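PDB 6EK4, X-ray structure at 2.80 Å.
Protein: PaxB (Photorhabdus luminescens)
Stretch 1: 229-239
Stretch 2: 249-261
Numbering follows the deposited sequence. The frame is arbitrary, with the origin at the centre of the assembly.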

# COMPACT_ATOMS: atom_id res chain seq x y z
N GLN A 229 -22.17 52.32 7.39
CA GLN A 229 -21.77 50.99 6.91
C GLN A 229 -22.82 49.93 7.22
O GLN A 229 -23.19 49.14 6.34
CB GLN A 229 -20.42 50.58 7.50
CG GLN A 229 -19.23 51.30 6.87
CD GLN A 229 -17.91 50.95 7.54
OE1 GLN A 229 -17.75 49.87 8.11
NE2 GLN A 229 -16.95 51.87 7.47
N GLY A 230 -23.30 49.90 8.46
CA GLY A 230 -24.29 48.91 8.88
C GLY A 230 -25.67 49.11 8.28
O GLY A 230 -26.38 48.14 8.01
N VAL A 231 -26.05 50.37 8.08
CA VAL A 231 -27.33 50.70 7.44
C VAL A 231 -27.33 50.26 5.97
O VAL A 231 -28.29 49.66 5.50
CB VAL A 231 -27.65 52.21 7.55
CG1 VAL A 231 -28.79 52.60 6.62
CG2 VAL A 231 -27.99 52.57 8.99
N GLU A 232 -26.24 50.56 5.26
CA GLU A 232 -26.13 50.23 3.84
C GLU A 232 -26.22 48.72 3.60
O GLU A 232 -26.84 48.28 2.62
CB GLU A 232 -24.81 50.76 3.27
CG GLU A 232 -24.73 50.76 1.74
CD GLU A 232 -23.31 50.87 1.22
OE1 GLU A 232 -22.42 50.18 1.75
OE2 GLU A 232 -23.09 51.63 0.25
N ILE A 233 -25.61 47.94 4.48
CA ILE A 233 -25.64 46.48 4.39
C ILE A 233 -27.03 45.94 4.71
O ILE A 233 -27.57 45.12 3.98
CB ILE A 233 -24.60 45.84 5.33
CG1 ILE A 233 -23.18 46.18 4.86
CG2 ILE A 233 -24.77 44.32 5.38
CD1 ILE A 233 -22.12 46.02 5.93
N ALA A 234 -27.61 46.42 5.82
CA ALA A 234 -28.93 45.98 6.25
C ALA A 234 -30.01 46.28 5.21
O ALA A 234 -30.87 45.44 4.94
CB ALA A 234 -29.30 46.63 7.58
N LYS A 235 -29.94 47.47 4.62
CA LYS A 235 -30.89 47.87 3.58
C LYS A 235 -30.82 46.96 2.36
O LYS A 235 -31.85 46.61 1.78
CB LYS A 235 -30.64 49.33 3.17
CG LYS A 235 -31.15 50.35 4.18
CD LYS A 235 -30.70 51.77 3.84
CE LYS A 235 -31.39 52.30 2.59
NZ LYS A 235 -31.04 53.72 2.32
N LYS A 236 -29.60 46.57 1.98
CA LYS A 236 -29.39 45.69 0.83
C LYS A 236 -29.94 44.28 1.07
O LYS A 236 -30.43 43.63 0.15
CB LYS A 236 -27.89 45.62 0.49
CG LYS A 236 -27.57 44.91 -0.82
CD LYS A 236 -26.12 45.14 -1.22
CE LYS A 236 -25.77 44.42 -2.52
NZ LYS A 236 -25.74 42.93 -2.36
N ILE A 237 -29.85 43.82 2.32
CA ILE A 237 -30.35 42.49 2.70
C ILE A 237 -31.88 42.44 2.71
O ILE A 237 -32.47 41.45 2.27
CB ILE A 237 -29.80 42.08 4.09
CG1 ILE A 237 -28.28 41.91 4.04
CG2 ILE A 237 -30.45 40.78 4.57
CD1 ILE A 237 -27.60 42.09 5.38
N LEU A 238 -32.51 43.50 3.21
CA LEU A 238 -33.97 43.57 3.30
C LEU A 238 -34.64 44.04 2.00
O LEU A 238 -35.86 44.12 1.93
CB LEU A 238 -34.39 44.50 4.44
CG LEU A 238 -33.87 44.14 5.83
CD1 LEU A 238 -34.16 45.27 6.81
CD2 LEU A 238 -34.48 42.84 6.33
N GLY A 239 -33.84 44.35 0.98
CA GLY A 239 -34.35 44.83 -0.30
C GLY A 239 -34.86 46.26 -0.22
O GLY A 239 -35.84 46.61 -0.88
N GLU A 249 -35.59 46.77 12.10
CA GLU A 249 -35.20 46.24 10.79
C GLU A 249 -33.69 45.94 10.74
O GLU A 249 -33.27 45.02 10.04
CB GLU A 249 -35.61 47.21 9.68
CG GLU A 249 -37.12 47.30 9.49
CD GLU A 249 -37.54 48.39 8.51
OE1 GLU A 249 -36.70 48.85 7.71
OE2 GLU A 249 -38.73 48.78 8.54
N LEU A 250 -32.91 46.72 11.47
CA LEU A 250 -31.47 46.47 11.60
C LEU A 250 -31.21 45.13 12.30
O LEU A 250 -30.36 44.35 11.86
CB LEU A 250 -30.79 47.61 12.37
CG LEU A 250 -29.26 47.64 12.40
CD1 LEU A 250 -28.70 47.92 11.01
CD2 LEU A 250 -28.77 48.69 13.38
N ALA A 251 -31.95 44.87 13.37
CA ALA A 251 -31.87 43.60 14.10
C ALA A 251 -32.43 42.45 13.26
O ALA A 251 -31.92 41.33 13.32
CB ALA A 251 -32.62 43.70 15.42
N ASP A 252 -33.49 42.73 12.50
CA ASP A 252 -34.08 41.76 11.58
C ASP A 252 -33.09 41.38 10.47
O ASP A 252 -33.04 40.23 10.05
CB ASP A 252 -35.37 42.33 10.97
CG ASP A 252 -36.07 41.35 10.05
OD1 ASP A 252 -36.06 40.13 10.33
OD2 ASP A 252 -36.65 41.80 9.04
N ALA A 253 -32.32 42.36 10.00
CA ALA A 253 -31.30 42.13 8.97
C ALA A 253 -30.16 41.24 9.49
O ALA A 253 -29.64 40.41 8.75
CB ALA A 253 -30.74 43.46 8.47
N ARG A 254 -29.78 41.44 10.74
CA ARG A 254 -28.76 40.61 11.39
C ARG A 254 -29.25 39.18 11.57
O ARG A 254 -28.49 38.23 11.39
CB ARG A 254 -28.36 41.21 12.75
CG ARG A 254 -27.40 40.34 13.55
CD ARG A 254 -27.05 40.98 14.89
NE ARG A 254 -26.55 39.99 15.84
CZ ARG A 254 -26.19 40.26 17.10
NH1 ARG A 254 -26.27 41.50 17.58
NH2 ARG A 254 -25.75 39.29 17.89
N ALA A 255 -30.53 39.03 11.92
CA ALA A 255 -31.12 37.71 12.16
C ALA A 255 -31.07 36.82 10.92
O ALA A 255 -30.90 35.60 11.04
CB ALA A 255 -32.55 37.86 12.65
N LYS A 256 -31.22 37.42 9.74
CA LYS A 256 -31.12 36.68 8.48
C LYS A 256 -29.68 36.23 8.19
O LYS A 256 -29.47 35.14 7.66
CB LYS A 256 -31.65 37.51 7.31
CG LYS A 256 -33.17 37.63 7.29
CD LYS A 256 -33.65 38.28 6.00
CE LYS A 256 -35.17 38.34 5.95
NZ LYS A 256 -35.66 39.08 4.75
N LEU A 257 -28.71 37.07 8.54
CA LEU A 257 -27.29 36.72 8.38
C LEU A 257 -26.87 35.61 9.33
O LEU A 257 -26.19 34.67 8.92
CB LEU A 257 -26.40 37.96 8.57
CG LEU A 257 -25.95 38.71 7.31
CD1 LEU A 257 -27.04 38.79 6.25
CD2 LEU A 257 -25.46 40.10 7.69
N ASP A 258 -27.28 35.71 10.59
CA ASP A 258 -27.03 34.65 11.57
C ASP A 258 -27.62 33.31 11.13
O ASP A 258 -27.02 32.26 11.35
CB ASP A 258 -27.58 35.03 12.95
CG ASP A 258 -26.68 35.99 13.71
OD1 ASP A 258 -25.45 35.76 13.75
OD2 ASP A 258 -27.20 36.97 14.29
N GLU A 259 -28.80 33.36 10.51
CA GLU A 259 -29.46 32.16 9.99
C GLU A 259 -28.70 31.57 8.80
O GLU A 259 -28.63 30.35 8.66
CB GLU A 259 -30.90 32.48 9.57
CG GLU A 259 -31.68 31.29 9.03
CD GLU A 259 -33.12 31.62 8.70
OE1 GLU A 259 -33.71 30.91 7.85
OE2 GLU A 259 -33.68 32.59 9.27
N ARG A 260 -28.13 32.43 7.96
CA ARG A 260 -27.40 31.99 6.77
C ARG A 260 -26.00 31.49 7.13
O ARG A 260 -25.52 30.51 6.56
CB ARG A 260 -27.33 33.10 5.72
CG ARG A 260 -27.51 32.61 4.29
CD ARG A 260 -27.44 33.74 3.27
NE ARG A 260 -28.40 34.81 3.53
CZ ARG A 260 -28.54 35.90 2.78
NH1 ARG A 260 -27.78 36.09 1.70
NH2 ARG A 260 -29.44 36.82 3.10
N ILE A 261 -25.35 32.17 8.08
CA ILE A 261 -24.03 31.74 8.58
C ILE A 261 -24.14 30.40 9.29
O ILE A 261 -23.29 29.52 9.09
CB ILE A 261 -23.41 32.80 9.52
CG1 ILE A 261 -23.01 34.04 8.72
CG2 ILE A 261 -22.18 32.24 10.23
CD1 ILE A 261 -22.63 35.23 9.57

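The two helices cross at 67°, their axes 9.1 Å apart at closest approach, and no hydrogen bond or salt bridge links them; apolar packing does the work. At the crossing point alanine faces alanine. Ala 234 and Ala 253 both direct CA-to-CB toward the partner helix, and their CB atoms lie 3.6 Å apart with the CA atoms separated by 5.3 Å. Alanine suits this place because its side chain ends at CB: with the backbones this close, the two methyl groups already meet and fill the space between them.

Larger residues flank the pair. The CA-to-CB bond of Leu 250 points away, yet its t, p conformation brings the end of the side chain back, so that CD1 rests 3.7 Å from Ala 234 CB and 3.8 Å from Gly 230 O. Ile 237, in the m, t rotamer, is a knob seated among Ala 253, Lys 256, Leu 257 and Arg 260. Its CD1 meets Leu 257 CD1 at 3.5 Å, while its CG2 lies 4.3 Å from Lys 256 CD. Leu 257 starts sideways, and its chi1 of -96° lies between wells.

Leu 238, also m, t, spreads its branches over the other helix: CD1 is 3.4 Å from Glu 249 O, and CD2 is 3.6 Å from Asp 252 OD2. Lys 256 suits this border, its extended aliphatic chain covering apolar neighbours while its charged end remains near the surface.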